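Local coordinates for globin protein (Ramazzottius varieornatus, PDB 5ZIQ) that binds heme with the iron held from both sides in a hexacoordinated globin fold, and may carry oxygen, at residues F136-Q139 and T140-D144. Residues are numbered along the deposited sequence; the frame is centred on the assembly and turned at random.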
ATOM      1  N   PHE A 136      -9.471   0.401   1.604  1.00 14.34           N
ATOM      2  CA  PHE A 136     -10.380  -0.641   2.094  1.00 15.15           C
ATOM      3  C   PHE A 136      -9.876  -1.269   3.387  1.00 14.64           C
ATOM      4  O   PHE A 136     -10.636  -1.431   4.342  1.00 16.73           O
ATOM      5  CB  PHE A 136     -10.622  -1.721   1.042  1.00 16.96           C
ATOM      6  CG  PHE A 136     -11.495  -2.840   1.531  1.00 18.30           C
ATOM      7  CD1 PHE A 136     -12.864  -2.642   1.731  1.00 19.35           C
ATOM      8  CD2 PHE A 136     -10.944  -4.087   1.823  1.00 17.86           C
ATOM      9  CE1 PHE A 136     -13.666  -3.677   2.183  1.00 21.71           C
ATOM     10  CE2 PHE A 136     -11.745  -5.131   2.282  1.00 20.27           C
ATOM     11  CZ  PHE A 136     -13.104  -4.916   2.471  1.00 18.27           C
ATOM     12  N   ALA A 137      -8.597  -1.642   3.406  1.00 12.95           N
ATOM     13  CA  ALA A 137      -8.030  -2.257   4.601  1.00 12.58           C
ATOM     14  C   ALA A 137      -8.031  -1.284   5.774  1.00 13.02           C
ATOM     15  O   ALA A 137      -8.333  -1.673   6.898  1.00 13.57           O
ATOM     16  CB  ALA A 137      -6.633  -2.789   4.332  1.00 12.99           C
ATOM     17  N   LEU A 138      -7.679  -0.027   5.505  1.00 11.09           N
ATOM     18  CA  LEU A 138      -7.745   1.026   6.533  1.00 11.19           C
ATOM     19  C   LEU A 138      -9.157   1.201   7.100  1.00 13.04           C
ATOM     20  O   LEU A 138      -9.332   1.193   8.305  1.00 13.98           O
ATOM     21  CB  LEU A 138      -7.205   2.352   5.987  1.00 10.23           C
ATOM     22  CG  LEU A 138      -5.685   2.424   5.805  1.00  9.56           C
ATOM     23  CD1 LEU A 138      -5.347   3.581   4.874  1.00 11.44           C
ATOM     24  CD2 LEU A 138      -4.971   2.562   7.153  1.00 10.82           C
ATOM     25  N   GLN A 139     -10.155   1.343   6.224  1.00 14.54           N
ATOM     26  CA  GLN A 139     -11.562   1.508   6.661  1.00 17.06           C
ATOM     27  C   GLN A 139     -12.000   0.340   7.511  1.00 17.16           C
ATOM     28  O   GLN A 139     -12.581   0.518   8.578  1.00 20.53           O
ATOM     29  CB  GLN A 139     -12.501   1.530   5.470  1.00 22.97           C
ATOM     30  CG  GLN A 139     -12.402   2.730   4.583  1.00 25.99           C
ATOM     31  CD  GLN A 139     -13.387   2.682   3.428  1.00 30.54           C
ATOM     32  OE1 GLN A 139     -13.569   1.644   2.769  1.00 34.94           O
ATOM     33  NE2 GLN A 139     -14.021   3.808   3.170  1.00 30.56           N
ATOM     34  N   THR A 140     -11.745  -0.860   7.006  1.00 18.13           N
ATOM     35  CA  THR A 140     -12.240  -2.089   7.633  1.00 20.95           C
ATOM     36  C   THR A 140     -11.584  -2.303   8.994  1.00 19.63           C
ATOM     37  O   THR A 140     -12.245  -2.670   9.969  1.00 22.83           O
ATOM     38  CB  THR A 140     -12.015  -3.312   6.718  1.00 24.85           C
ATOM     39  OG1 THR A 140     -12.540  -3.028   5.419  1.00 29.35           O
ATOM     40  CG2 THR A 140     -12.710  -4.557   7.259  1.00 30.08           C
ATOM     41  N   THR A 141     -10.286  -2.042   9.067  1.00 17.29           N
ATOM     42  CA  THR A 141      -9.525  -2.323  10.274  1.00 18.12           C
ATOM     43  C   THR A 141      -9.733  -1.236  11.313  1.00 17.72           C
ATOM     44  O   THR A 141      -9.939  -1.522  12.496  1.00 20.38           O
ATOM     45  CB  THR A 141      -8.029  -2.453   9.932  1.00 18.93           C
ATOM     46  OG1 THR A 141      -7.865  -3.493   8.959  1.00 21.66           O
ATOM     47  CG2 THR A 141      -7.196  -2.751  11.157  1.00 21.41           C
ATOM     48  N   LEU A 142      -9.650   0.020  10.875  1.00 15.23           N
ATOM     49  CA  LEU A 142      -9.784   1.133  11.802  1.00 14.94           C
ATOM     50  C   LEU A 142     -11.236   1.406  12.201  1.00 16.15           C
ATOM     51  O   LEU A 142     -11.479   2.007  13.248  1.00 18.25           O
ATOM     52  CB  LEU A 142      -9.137   2.395  11.203  1.00 14.56           C
ATOM     53  CG  LEU A 142      -7.604   2.396  11.066  1.00 14.15           C
ATOM     54  CD1 LEU A 142      -7.137   3.603  10.271  1.00 16.05           C
ATOM     55  CD2 LEU A 142      -6.947   2.404  12.439  1.00 15.36           C
ATOM     56  N   ALA A 143     -12.185   0.969  11.362  1.00 17.08           N
ATOM     57  CA  ALA A 143     -13.634   1.110  11.634  1.00 18.98           C
ATOM     58  C   ALA A 143     -13.976   2.572  11.988  1.00 19.72           C
ATOM     59  O   ALA A 143     -13.636   3.467  11.199  1.00 19.89           O
ATOM     60  CB  ALA A 143     -14.098   0.102  12.695  1.00 21.55           C
ATOM     61  N   ASP A 144     -14.558   2.842  13.161  1.00 22.23           N
ATOM     62  CA  ASP A 144     -14.904   4.236  13.547  1.00 23.75           C
ATOM     63  C   ASP A 144     -13.720   5.194  13.680  1.00 22.69           C
ATOM     64  O   ASP A 144     -13.904   6.412  13.576  1.00 26.38           O
ATOM     65  CB  ASP A 144     -15.770   4.295  14.816  1.00 29.14           C
ATOM     66  CG  ASP A 144     -17.181   3.768  14.594  1.00 33.87           C
ATOM     67  OD1 ASP A 144     -17.511   3.329  13.466  1.00 34.03           O
ATOM     68  OD2 ASP A 144     -17.964   3.785  15.565  1.00 39.70           O
TER
HETATM   69  O   HOH W   1     -14.730   2.209   8.257  1.00 36.45           O
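Thr-140 with Phe-136, and Thr-141 with Ala-137, show a textbook way for threonine to satisfy its polar group within a helix: the hydroxyl turns back onto the carbonyl one turn earlier. Thr-140 OG1 donates to Phe-136 O at 2.7 Å, and Thr-141 OG1 to Ala-137 O at 2.8 Å. In both threonines OG1 stands beside the backbone N and anti to the carbonyl carbon (chi1 -51° and -58°), which points it back along the helix to the oxygen four residues earlier. Each oxygen also takes the N-H of the same threonine, the two donors arriving from opposite faces of the carbonyl plane. Thr-140 OG1 further lies 3.4 Å above the plane of the Phe-136 ring, over its centre; the ring also makes a cation-pi contact with Lys-52. Replacing Phe-136 by an alanine is likely to strip the aromatic face from the Thr-140 hydroxyl and leave Lys-52 without its ring partner. These turns end helix 127-142 of the globin fold: Ala-143 N still bonds to Gln-139 O, from above the carbonyl plane with an N-H...O angle of 135°, but Ala-143 itself adopts positive phi. A water donates to Gln-139 O at 2.8 Å and weakly to Ala-143 O. On the buried side, Leu-138 and Leu-142 lie alongside each other, Leu-138 CD2 3.9 Å from Leu-142 CD1, packing against Tyr-154 of helix 148-170.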